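Local coordinates for protein CutA1 (Shewanella, PDB 3AHP) that probably takes part in tolerance to divalent metal ions and assembles as a stable trimer in a cold-adapted bacterium, at residues A16-R21 with M78-V83; R21-L26 with A33-G38; E42-Y45 with N50-Q53; P69-L74 with P84-T89. All blocks are in the same frame, centred on the assembly; numbering follows the deposited sequence.

Contact 1: residues A16-R21 with M78-V83; sequences ADIACR and MHPYEV
Helix 16-28, through Ile18 and Arg21, passes the end of helix 68-78, at Met78 and Pro80, with backbones no nearer than 7.7 Å between CA of Ile18 and CA of His79. His79 is the first residue to leave helical backbone angles, and no hydrogen bond crosses between the segments. The contact is made mainly by side chains, in two places. At the first, the outer methyl CD1 of Ile18 meets ring atom CG of Pro80 at 4.1 Å. Pro14 packs on the same proline. At the second, the methyl CE of Met78 sits 4.1 Å from CG of Arg21 and also 4.0 Å from the Arg21 carbonyl O. The Met78 chain runs out from its helix and then bends at its last torsion (chi3 59°), which turns CE onto the aliphatic base of the arginine. Met78 also packs on Ile22 and Ala25. The patch lies near the surface. It joins the first turns of one helix to the C-terminal end of the other, as part of the two-helix layer that lies on one face of the sheet in the ferredoxin-like fold of CutA1 proteins.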
loop_
_atom_site.group_PDB
_atom_site.type_symbol
_atom_site.label_atom_id
_atom_site.label_comp_id
_atom_site.label_asym_id
_atom_site.label_seq_id
_atom_site.Cartn_x
_atom_site.Cartn_y
_atom_site.Cartn_z
ATOM N N ALA B 16 11.576 -11.734 -8.792
ATOM C CA ALA B 16 12.014 -10.365 -9.042
ATOM C C ALA B 16 12.392 -10.120 -10.496
ATOM O O ALA B 16 12.252 -9.000 -10.982
ATOM C CB ALA B 16 13.176 -9.976 -8.119
ATOM N N ASP B 17 12.918 -11.144 -11.169
ATOM C CA ASP B 17 13.271 -11.020 -12.580
ATOM C C ASP B 17 12.051 -10.700 -13.442
ATOM O O ASP B 17 12.097 -9.860 -14.348
ATOM C CB ASP B 17 13.946 -12.295 -13.080
ATOM C CG ASP B 17 15.290 -12.523 -12.433
ATOM O OD1 ASP B 17 16.041 -11.540 -12.256
ATOM O OD2 ASP B 17 15.569 -13.670 -12.038
ATOM N N ILE B 18 10.964 -11.405 -13.170
ATOM C CA ILE B 18 9.730 -11.130 -13.844
ATOM C C ILE B 18 9.237 -9.707 -13.524
ATOM O O ILE B 18 8.809 -8.974 -14.414
ATOM C CB ILE B 18 8.684 -12.212 -13.509
ATOM C CG1 ILE B 18 9.226 -13.591 -13.914
ATOM C CG2 ILE B 18 7.328 -11.889 -14.155
ATOM C CD1 ILE B 18 8.456 -14.794 -13.331
ATOM N N ALA B 19 9.305 -9.317 -12.257
ATOM C CA ALA B 19 8.843 -7.989 -11.846
ATOM C C ALA B 19 9.616 -6.921 -12.606
ATOM O O ALA B 19 9.032 -5.982 -13.166
ATOM C CB ALA B 19 9.008 -7.804 -10.354
ATOM N N CYS B 20 10.922 -7.130 -12.694
ATOM C CA CYS B 20 11.792 -6.244 -13.418
ATOM C C CYS B 20 11.458 -6.153 -14.900
ATOM O O CYS B 20 11.473 -5.078 -15.484
ATOM C CB CYS B 20 13.236 -6.660 -13.237
ATOM S SG CYS B 20 14.359 -5.397 -13.854
ATOM N N ARG B 21 11.207 -7.297 -15.513
ATOM C CA ARG B 21 10.853 -7.364 -16.908
ATOM C C ARG B 21 9.548 -6.591 -17.179
ATOM O O ARG B 21 9.485 -5.773 -18.091
ATOM C CB ARG B 21 10.751 -8.832 -17.324
ATOM C CG ARG B 21 10.856 -9.102 -18.823
ATOM C CD ARG B 21 11.342 -10.542 -19.117
ATOM N NE ARG B 21 10.275 -11.547 -19.002
ATOM C CZ ARG B 21 10.332 -12.624 -18.214
ATOM N NH1 ARG B 21 11.411 -12.852 -17.458
ATOM N NH2 ARG B 21 9.302 -13.466 -18.173
ATOM N N MET B 78 1.914 -10.468 -19.704
ATOM C CA MET B 78 3.302 -10.803 -19.376
ATOM C C MET B 78 3.426 -11.703 -18.163
ATOM O O MET B 78 4.415 -12.394 -18.009
ATOM C CB MET B 78 4.131 -9.539 -19.161
ATOM C CG MET B 78 4.217 -8.675 -20.393
ATOM S SD MET B 78 5.440 -7.359 -20.298
ATOM C CE MET B 78 6.974 -8.268 -20.005
ATOM N N HIS B 79 2.460 -11.631 -17.262
ATOM C CA HIS B 79 2.458 -12.449 -16.067
ATOM C C HIS B 79 2.253 -13.924 -16.415
ATOM O O HIS B 79 1.473 -14.250 -17.313
ATOM C CB HIS B 79 1.343 -11.974 -15.137
ATOM C CG HIS B 79 1.494 -12.433 -13.721
ATOM N ND1 HIS B 79 1.932 -11.601 -12.712
ATOM C CD2 HIS B 79 1.243 -13.630 -13.141
ATOM C CE1 HIS B 79 1.928 -12.261 -11.569
ATOM N NE2 HIS B 79 1.513 -13.493 -11.803
ATOM N N PRO B 80 2.909 -14.823 -15.660
ATOM C CA PRO B 80 2.815 -16.235 -16.026
ATOM C C PRO B 80 1.514 -16.898 -15.602
ATOM O O PRO B 80 1.133 -17.895 -16.214
ATOM C CB PRO B 80 4.009 -16.898 -15.322
ATOM C CG PRO B 80 4.620 -15.882 -14.450
ATOM C CD PRO B 80 4.088 -14.519 -14.830
ATOM N N TYR B 81 0.843 -16.366 -14.573
ATOM C CA TYR B 81 -0.437 -16.918 -14.125
ATOM C C TYR B 81 -1.625 -16.342 -14.910
ATOM O O TYR B 81 -1.635 -15.169 -15.256
ATOM C CB TYR B 81 -0.695 -16.648 -12.653
ATOM C CG TYR B 81 0.385 -17.024 -11.682
ATOM C CD1 TYR B 81 0.487 -16.344 -10.472
ATOM C CD2 TYR B 81 1.227 -18.108 -11.906
ATOM C CE1 TYR B 81 1.438 -16.662 -9.551
ATOM C CE2 TYR B 81 2.191 -18.464 -10.962
ATOM C CZ TYR B 81 2.282 -17.730 -9.779
ATOM O OH TYR B 81 3.245 -18.004 -8.823
ATOM N N GLU B 82 -2.653 -17.163 -15.115
ATOM C CA GLU B 82 -3.847 -16.756 -15.834
ATOM C C GLU B 82 -4.524 -15.594 -15.135
ATOM O O GLU B 82 -5.113 -14.745 -15.783
ATOM C CB GLU B 82 -4.833 -17.915 -15.916
ATOM C CG GLU B 82 -4.807 -18.679 -17.209
ATOM C CD GLU B 82 -5.772 -19.868 -17.200
ATOM O OE1 GLU B 82 -5.389 -20.942 -17.714
ATOM O OE2 GLU B 82 -6.910 -19.720 -16.700
ATOM N N VAL B 83 -4.506 -15.618 -13.803
ATOM C CA VAL B 83 -5.254 -14.677 -12.976
ATOM C C VAL B 83 -4.331 -14.037 -11.927
ATOM O O VAL B 83 -4.379 -14.392 -10.764
ATOM C CB VAL B 83 -6.408 -15.399 -12.272
ATOM C CG1 VAL B 83 -7.266 -14.425 -11.459
ATOM C CG2 VAL B 83 -7.231 -16.175 -13.270
#

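Contact 2: residues R21-L26 with A33-G38; sequences RIATAL and ACVQIG
Ala23 is at the centre of this contact, with its CB directed at strand 34-38. That methyl meets CG1 of Val35 at 3.8 Å and the end methyl CD1 of Ile37 at 4.0 Å. It thus touches two strand residues that point to the same face of the sheet. Val35 carries CG1 anti to its backbone N (chi1 173°), and this puts one branch against Ala23. Its other branch, CG2, comes within 4.3 Å of CB of Leu26, the next residue of the helix to face the strand. No hydrogen bond crosses, and all four touching residues are buried.

The small alanine probably allows the close approach. The axes of helix segment 21-26 and strand 34-38 approach to 8.5 Å and run nearly antiparallel, at 171°. Around this shell, Met59 of strand 50-64 packs on both Ala23 and Val35, while Leu74 and Val75 of helix 68-78 pack on Leu26. Ile44 of the third subunit reaches Ala23 and Ile37, so part of this core is closed by another chain. The strand itself is held by backbone hydrogen bonds to Lys62, Gln60 and Pro58, and on its other side it pairs in an antiparallel ladder with a strand of the third subunit. On the opposite face, Cys34 packs on Tyr98 and Trp101 of helix 96-105. A helix lying back along the strand that follows it is the alpha-beta half of the split beta-alpha-beta unit of the ferredoxin-like fold.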
loop_
_atom_site.group_PDB
_atom_site.type_symbol
_atom_site.label_atom_id
_atom_site.label_comp_id
_atom_site.label_asym_id
_atom_site.label_seq_id
_atom_site.Cartn_x
_atom_site.Cartn_y
_atom_site.Cartn_z
ATOM N N ARG B 21 11.207 -7.297 -15.513
ATOM C CA ARG B 21 10.853 -7.364 -16.908
ATOM C C ARG B 21 9.548 -6.591 -17.179
ATOM O O ARG B 21 9.485 -5.773 -18.091
ATOM C CB ARG B 21 10.751 -8.832 -17.324
ATOM C CG ARG B 21 10.856 -9.102 -18.823
ATOM C CD ARG B 21 11.342 -10.542 -19.117
ATOM N NE ARG B 21 10.275 -11.547 -19.002
ATOM C CZ ARG B 21 10.332 -12.624 -18.214
ATOM N NH1 ARG B 21 11.411 -12.852 -17.458
ATOM N NH2 ARG B 21 9.302 -13.466 -18.173
ATOM N N ILE B 22 8.516 -6.851 -16.384
ATOM C CA ILE B 22 7.258 -6.139 -16.496
ATOM C C ILE B 22 7.402 -4.661 -16.144
ATOM O O ILE B 22 6.945 -3.806 -16.897
ATOM C CB ILE B 22 6.134 -6.813 -15.661
ATOM C CG1 ILE B 22 5.928 -8.262 -16.130
ATOM C CG2 ILE B 22 4.823 -6.024 -15.764
ATOM C CD1 ILE B 22 5.133 -9.152 -15.182
ATOM N N ALA B 23 8.042 -4.345 -15.019
ATOM C CA ALA B 23 8.387 -2.937 -14.722
ATOM C C ALA B 23 9.017 -2.185 -15.912
ATOM O O ALA B 23 8.541 -1.113 -16.301
ATOM C CB ALA B 23 9.311 -2.845 -13.504
ATOM N N THR B 24 10.105 -2.737 -16.448
ATOM C CA THR B 24 10.810 -2.158 -17.587
ATOM C C THR B 24 9.870 -1.911 -18.781
ATOM O O THR B 24 9.817 -0.813 -19.334
ATOM C CB THR B 24 12.046 -3.025 -17.992
ATOM O OG1 THR B 24 12.951 -3.113 -16.891
ATOM C CG2 THR B 24 12.785 -2.431 -19.156
ATOM N N ALA B 25 9.085 -2.912 -19.141
ATOM C CA ALA B 25 8.146 -2.751 -20.225
ATOM C C ALA B 25 7.223 -1.565 -19.937
ATOM O O ALA B 25 7.099 -0.628 -20.728
ATOM C CB ALA B 25 7.348 -4.050 -20.438
ATOM N N LEU B 26 6.583 -1.618 -18.779
ATOM C CA LEU B 26 5.675 -0.578 -18.343
ATOM C C LEU B 26 6.323 0.790 -18.472
ATOM O O LEU B 26 5.721 1.722 -18.999
ATOM C CB LEU B 26 5.291 -0.832 -16.888
ATOM C CG LEU B 26 3.842 -1.217 -16.621
ATOM C CD1 LEU B 26 3.115 -1.635 -17.886
ATOM C CD2 LEU B 26 3.791 -2.277 -15.564
ATOM N N ALA B 33 4.607 6.085 -15.097
ATOM C CA ALA B 33 5.717 7.002 -14.868
ATOM C C ALA B 33 6.738 6.311 -14.005
ATOM O O ALA B 33 7.944 6.430 -14.250
ATOM C CB ALA B 33 5.241 8.286 -14.204
ATOM N N CYS B 34 6.242 5.549 -13.028
ATOM C CA CYS B 34 7.098 4.902 -12.045
ATOM C C CYS B 34 6.520 3.605 -11.502
ATOM O O CYS B 34 5.308 3.501 -11.228
ATOM C CB CYS B 34 7.395 5.828 -10.874
ATOM S SG CYS B 34 8.275 4.987 -9.540
ATOM N N VAL B 35 7.428 2.656 -11.268
ATOM C CA VAL B 35 7.075 1.352 -10.747
ATOM C C VAL B 35 8.020 0.924 -9.633
ATOM O O VAL B 35 9.242 0.986 -9.768
ATOM C CB VAL B 35 7.049 0.267 -11.861
ATOM C CG1 VAL B 35 6.847 -1.111 -11.255
ATOM C CG2 VAL B 35 5.964 0.560 -12.871
ATOM N N GLN B 36 7.440 0.410 -8.559
ATOM C CA GLN B 36 8.193 0.064 -7.359
ATOM C C GLN B 36 8.125 -1.437 -7.155
ATOM O O GLN B 36 7.050 -2.025 -7.161
ATOM C CB GLN B 36 7.589 0.800 -6.158
ATOM C CG GLN B 36 8.331 0.658 -4.836
ATOM C CD GLN B 36 7.563 1.296 -3.670
ATOM O OE1 GLN B 36 7.393 2.514 -3.615
ATOM N NE2 GLN B 36 7.038 0.459 -2.777
ATOM N N ILE B 37 9.288 -2.059 -7.064
ATOM C CA ILE B 37 9.379 -3.467 -6.760
ATOM C C ILE B 37 9.941 -3.624 -5.368
ATOM O O ILE B 37 11.096 -3.284 -5.120
ATOM C CB ILE B 37 10.344 -4.184 -7.719
ATOM C CG1 ILE B 37 9.955 -3.944 -9.184
ATOM C CG2 ILE B 37 10.461 -5.669 -7.356
ATOM C CD1 ILE B 37 11.035 -4.409 -10.190
ATOM N N GLY B 38 9.132 -4.153 -4.458
ATOM C CA GLY B 38 9.595 -4.440 -3.105
ATOM C C GLY B 38 10.352 -5.751 -2.994
ATOM O O GLY B 38 10.345 -6.579 -3.909
#

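Contact 3: residues E42-Y45 with N50-Q53; sequences ESIY and NICQ
Tyr45 and Cys52 form a hydrogen-bonded pair in the antiparallel beta hairpin of strands 41-47 and 50-64; the axes of segments 42-45 and 50-53 approach to 4.9 Å, at 167° between their directions. Cys52 N donates to Tyr45 O at 2.8 Å, with the nitrogen almost in line with the carbonyl bond. The return bond, Tyr45 N to Cys52 O, is longer at 3.2 Å and its donor is tilted from the carbonyl plane.

The Tyr45 side chain leans across to the partner strand. With chi1 at 63°, CG stands between the backbone N and the carbonyl carbon, which brings a ring face under Cys52. CB of Cys52 makes a CH-pi contact over that face, 4.0 Å from the centroid and offset toward the rim. SG approaches the ring obliquely. Tyr45 OH has a weak hydrogen bond to Ser54 OG. With Tyr45 cut back to an alanine, CB of Cys52 would probably lose its aromatic cover and Ser54 its weak hydroxyl partner.

Ile44 and Gln53 form the next pair, non-hydrogen-bonded, on the other face. Their side chains lie alongside each other, CD1 of Ile44 being 3.6 Å from CB of Gln53. Glu42 also lies alongside Gln53, its OE2 against CB. CG2 of Ile44 meets CD1 of Ile51, and both isoleucines pack on Val27 of the second subunit. That subunit also extends the sheet, pairing with residues 42-45. Ser43 OG is hydrogen-bonded to OE2 of Glu56, while the carbonyl O of Ser43 receives a CA-H...O contact from Gln53 CA at 3.1 Å.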
loop_
_atom_site.group_PDB
_atom_site.type_symbol
_atom_site.label_atom_id
_atom_site.label_comp_id
_atom_site.label_asym_id
_atom_site.label_seq_id
_atom_site.Cartn_x
_atom_site.Cartn_y
_atom_site.Cartn_z
ATOM N N GLU B 42 5.258 -12.814 1.486
ATOM C CA GLU B 42 4.647 -14.110 1.541
ATOM C C GLU B 42 3.182 -14.020 1.305
ATOM O O GLU B 42 2.492 -13.368 1.998
ATOM C CB GLU B 42 4.931 -14.806 2.857
ATOM C CG GLU B 42 5.038 -16.313 2.732
ATOM C CD GLU B 42 5.056 -17.023 4.056
ATOM O OE1 GLU B 42 4.995 -16.325 5.067
ATOM O OE2 GLU B 42 5.135 -18.261 4.072
ATOM N N SER B 43 2.732 -14.669 0.262
ATOM C CA SER B 43 1.317 -14.654 -0.072
ATOM C C SER B 43 0.628 -15.934 0.407
ATOM O O SER B 43 1.034 -17.037 0.060
ATOM C CB SER B 43 1.110 -14.489 -1.577
ATOM O OG SER B 43 1.461 -13.178 -1.988
ATOM N N ILE B 44 -0.447 -15.763 1.160
ATOM C CA ILE B 44 -1.197 -16.863 1.678
ATOM C C ILE B 44 -2.580 -16.865 1.046
ATOM O O ILE B 44 -3.284 -15.856 1.064
ATOM C CB ILE B 44 -1.300 -16.778 3.219
ATOM C CG1 ILE B 44 0.035 -16.319 3.814
ATOM C CG2 ILE B 44 -1.723 -18.124 3.818
ATOM C CD1 ILE B 44 0.988 -17.439 4.145
ATOM N N TYR B 45 -2.958 -18.027 0.513
ATOM C CA TYR B 45 -4.161 -18.183 -0.301
ATOM C C TYR B 45 -4.496 -19.677 -0.450
ATOM O O TYR B 45 -3.636 -20.552 -0.248
ATOM C CB TYR B 45 -3.954 -17.546 -1.685
ATOM C CG TYR B 45 -2.854 -18.215 -2.470
ATOM C CD1 TYR B 45 -3.143 -19.237 -3.380
ATOM C CD2 TYR B 45 -1.515 -17.932 -2.201
ATOM C CE1 TYR B 45 -2.143 -19.908 -4.024
ATOM C CE2 TYR B 45 -0.506 -18.620 -2.833
ATOM C CZ TYR B 45 -0.824 -19.598 -3.747
ATOM O OH TYR B 45 0.182 -20.254 -4.407
ATOM N N ASN B 50 -6.235 -26.628 -0.430
ATOM C CA ASN B 50 -5.121 -26.566 0.460
ATOM C C ASN B 50 -4.705 -25.162 0.694
ATOM O O ASN B 50 -5.000 -24.298 -0.062
ATOM C CB ASN B 50 -3.928 -27.265 -0.132
ATOM C CG ASN B 50 -4.232 -28.604 -0.640
ATOM O OD1 ASN B 50 -4.515 -29.507 0.112
ATOM N ND2 ASN B 50 -4.107 -28.769 -1.927
ATOM N N ILE B 51 -3.970 -24.981 1.764
ATOM C CA ILE B 51 -3.463 -23.698 2.190
ATOM C C ILE B 51 -2.041 -23.513 1.654
ATOM O O ILE B 51 -1.151 -24.323 1.905
ATOM C CB ILE B 51 -3.553 -23.587 3.734
ATOM C CG1 ILE B 51 -4.166 -22.249 4.147
ATOM C CG2 ILE B 51 -2.224 -23.928 4.424
ATOM C CD1 ILE B 51 -3.146 -21.184 4.444
ATOM N N CYS B 52 -1.884 -22.541 0.769
ATOM C CA CYS B 52 -0.625 -22.363 0.069
ATOM C C CYS B 52 0.044 -21.071 0.503
ATOM O O CYS B 52 -0.616 -20.160 1.003
ATOM C CB CYS B 52 -0.841 -22.380 -1.446
ATOM S SG CYS B 52 -1.651 -23.893 -2.061
ATOM N N GLN B 53 1.373 -21.061 0.441
ATOM C CA GLN B 53 2.159 -19.853 0.618
ATOM C C GLN B 53 3.268 -19.812 -0.413
ATOM O O GLN B 53 4.222 -20.600 -0.345
ATOM C CB GLN B 53 2.754 -19.768 2.027
ATOM C CG GLN B 53 3.270 -21.084 2.606
ATOM C CD GLN B 53 2.450 -21.551 3.816
ATOM O OE1 GLN B 53 1.788 -22.600 3.770
ATOM N NE2 GLN B 53 2.446 -20.744 4.882
#

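Contact 4: residues P69-L74 with P84-T89; sequences PAIEQL and PEFIAT
OE2 of Glu72 is hydrogen-bonded to the hydroxyl of Tyr68, one turn earlier, while the aliphatic part of the same glutamate lies against Phe86. No polar bond joins the two segments. The contact is carried by the Phe86 ring, which reaches helix 68-78 from the strand 86-94 side. CG of Phe86 is anti to the backbone N (chi1 -166°), and the ring extends toward the helix with its far end foremost.

Atom CZ of Phe86 comes to 3.6 Å from CA of Glu72, so the ring touches the helix backbone itself. Its neighbour CE2 lies 3.7 Å from CB of Glu72. The glutamate chain is extended and leads its carboxylate on to Tyr68, with the carboxylate and ring planes 67° apart. Ile71 adds a methyl: its CG2 lies at the ring edge, near the ring plane, 4.1 Å from CZ of Phe86. Replacing Phe86 by a serine would probably open a gap beside Glu72 and Ile71, leaving a hydroxyl in an apolar setting.

Nearby, the carboxylate of Glu85 forms a salt bridge to Lys62 of the second subunit, through OE2. Ile87 and Ala88 pair with a strand of that subunit, and Ile87 and Thr89 bond through their backbones to Phe10 and Leu8. Phe86 itself fills the layer between helix and sheet, touching Val75 and Ile76 of helix 68-78 on one hand and Ile9 and Thr11 of strand 6-13 on the other.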
loop_
_atom_site.group_PDB
_atom_site.type_symbol
_atom_site.label_atom_id
_atom_site.label_comp_id
_atom_site.label_asym_id
_atom_site.label_seq_id
_atom_site.Cartn_x
_atom_site.Cartn_y
_atom_site.Cartn_z
ATOM N N PRO B 69 -6.334 0.666 -19.042
ATOM C CA PRO B 69 -6.648 -0.532 -19.833
ATOM C C PRO B 69 -5.429 -1.167 -20.519
ATOM O O PRO B 69 -5.357 -2.391 -20.634
ATOM C CB PRO B 69 -7.664 -0.013 -20.856
ATOM C CG PRO B 69 -8.327 1.118 -20.152
ATOM C CD PRO B 69 -7.210 1.794 -19.405
ATOM N N ALA B 70 -4.457 -0.348 -20.906
ATOM C CA ALA B 70 -3.242 -0.844 -21.526
ATOM C C ALA B 70 -2.272 -1.458 -20.503
ATOM O O ALA B 70 -1.577 -2.431 -20.803
ATOM C CB ALA B 70 -2.559 0.265 -22.328
ATOM N N ILE B 71 -2.208 -0.867 -19.312
ATOM C CA ILE B 71 -1.405 -1.415 -18.225
ATOM C C ILE B 71 -1.889 -2.806 -17.798
ATOM O O ILE B 71 -1.130 -3.782 -17.815
ATOM C CB ILE B 71 -1.363 -0.464 -17.039
ATOM C CG1 ILE B 71 -0.813 0.890 -17.511
ATOM C CG2 ILE B 71 -0.500 -1.050 -15.900
ATOM C CD1 ILE B 71 -0.906 2.019 -16.494
ATOM N N GLU B 72 -3.184 -2.913 -17.539
ATOM C CA GLU B 72 -3.764 -4.201 -17.247
ATOM C C GLU B 72 -3.454 -5.210 -18.346
ATOM O O GLU B 72 -3.028 -6.336 -18.068
ATOM C CB GLU B 72 -5.262 -4.074 -17.109
ATOM C CG GLU B 72 -5.913 -5.393 -16.908
ATOM C CD GLU B 72 -7.386 -5.272 -16.744
ATOM O OE1 GLU B 72 -8.087 -5.471 -17.756
ATOM O OE2 GLU B 72 -7.836 -4.932 -15.622
ATOM N N GLN B 73 -3.743 -4.824 -19.587
ATOM C CA GLN B 73 -3.471 -5.671 -20.731
ATOM C C GLN B 73 -2.014 -6.127 -20.770
ATOM O O GLN B 73 -1.736 -7.310 -20.754
ATOM C CB GLN B 73 -3.871 -4.965 -22.031
ATOM C CG GLN B 73 -4.091 -5.914 -23.212
ATOM C CD GLN B 73 -4.965 -7.106 -22.842
ATOM O OE1 GLN B 73 -4.464 -8.209 -22.621
ATOM N NE2 GLN B 73 -6.261 -6.869 -22.698
ATOM N N LEU B 74 -1.087 -5.190 -20.684
ATOM C CA LEU B 74 0.325 -5.525 -20.660
ATOM C C LEU B 74 0.715 -6.413 -19.465
ATOM O O LEU B 74 1.390 -7.437 -19.637
ATOM C CB LEU B 74 1.188 -4.255 -20.718
ATOM C CG LEU B 74 2.695 -4.448 -20.920
ATOM C CD1 LEU B 74 2.945 -5.400 -22.065
ATOM C CD2 LEU B 74 3.399 -3.137 -21.209
ATOM N N PRO B 84 -3.442 -13.126 -12.358
ATOM C CA PRO B 84 -2.523 -12.470 -11.428
ATOM C C PRO B 84 -3.260 -11.573 -10.437
ATOM O O PRO B 84 -4.329 -11.050 -10.747
ATOM C CB PRO B 84 -1.649 -11.606 -12.348
ATOM C CG PRO B 84 -2.028 -11.974 -13.753
ATOM C CD PRO B 84 -3.404 -12.492 -13.689
ATOM N N GLU B 85 -2.699 -11.387 -9.249
ATOM C CA GLU B 85 -3.186 -10.317 -8.379
ATOM C C GLU B 85 -2.954 -8.976 -9.075
ATOM O O GLU B 85 -1.852 -8.694 -9.560
ATOM C CB GLU B 85 -2.475 -10.357 -7.032
ATOM C CG GLU B 85 -2.666 -9.141 -6.181
ATOM C CD GLU B 85 -1.981 -9.267 -4.834
ATOM O OE1 GLU B 85 -1.367 -10.325 -4.568
ATOM O OE2 GLU B 85 -2.027 -8.290 -4.057
ATOM N N PHE B 86 -4.003 -8.168 -9.155
ATOM C CA PHE B 86 -3.900 -6.895 -9.843
ATOM C C PHE B 86 -5.056 -6.016 -9.436
ATOM O O PHE B 86 -6.173 -6.208 -9.911
ATOM C CB PHE B 86 -3.918 -7.114 -11.352
ATOM C CG PHE B 86 -3.495 -5.927 -12.152
ATOM C CD1 PHE B 86 -2.136 -5.691 -12.415
ATOM C CD2 PHE B 86 -4.455 -5.083 -12.717
ATOM C CE1 PHE B 86 -1.731 -4.606 -13.239
ATOM C CE2 PHE B 86 -4.078 -4.018 -13.557
ATOM C CZ PHE B 86 -2.704 -3.778 -13.829
ATOM N N ILE B 87 -4.801 -5.094 -8.506
ATOM C CA ILE B 87 -5.841 -4.204 -8.046
ATOM C C ILE B 87 -5.423 -2.737 -8.059
ATOM O O ILE B 87 -4.244 -2.389 -7.882
ATOM C CB ILE B 87 -6.386 -4.588 -6.662
ATOM C CG1 ILE B 87 -5.454 -4.101 -5.558
ATOM C CG2 ILE B 87 -6.637 -6.087 -6.555
ATOM C CD1 ILE B 87 -4.749 -5.217 -4.837
ATOM N N ALA B 88 -6.415 -1.884 -8.279
ATOM C CA ALA B 88 -6.224 -0.455 -8.282
ATOM C C ALA B 88 -6.903 0.162 -7.074
ATOM O O ALA B 88 -8.053 -0.158 -6.782
ATOM C CB ALA B 88 -6.796 0.150 -9.577
ATOM N N THR B 89 -6.215 1.119 -6.451
ATOM C CA THR B 89 -6.820 2.042 -5.498
ATOM C C THR B 89 -6.679 3.492 -5.976
ATOM O O THR B 89 -5.758 3.812 -6.722
ATOM C CB THR B 89 -6.179 1.888 -4.116
ATOM O OG1 THR B 89 -4.878 2.483 -4.124
ATOM C CG2 THR B 89 -6.041 0.403 -3.760
#

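In the fold
Contacts 1, 2 and 4 form one packed body, centres 11 to 12 Å apart. Contacts 1 and 2 share Arg21 and helix 16-28, and CD1 of Ile37 in contact 2 lies 3.7 Å from N of Cys20 in contact 1. Contact 4 joins contact 2 through Leu74, whose CD2 is 3.7 Å from CD1 of Leu26. It meets contact 1 where His79 packs on Pro84. Contact 3 stands apart, its centre about 25 Å from that of contact 2, 22 Å from contact 4 and 18 Å from contact 1. The sheet links it to them, since strand 50-64 also borders strand 34-38. Contacts 1, 3 and 4 touch the second subunit; contacts 1, 2 and 4 reach the third.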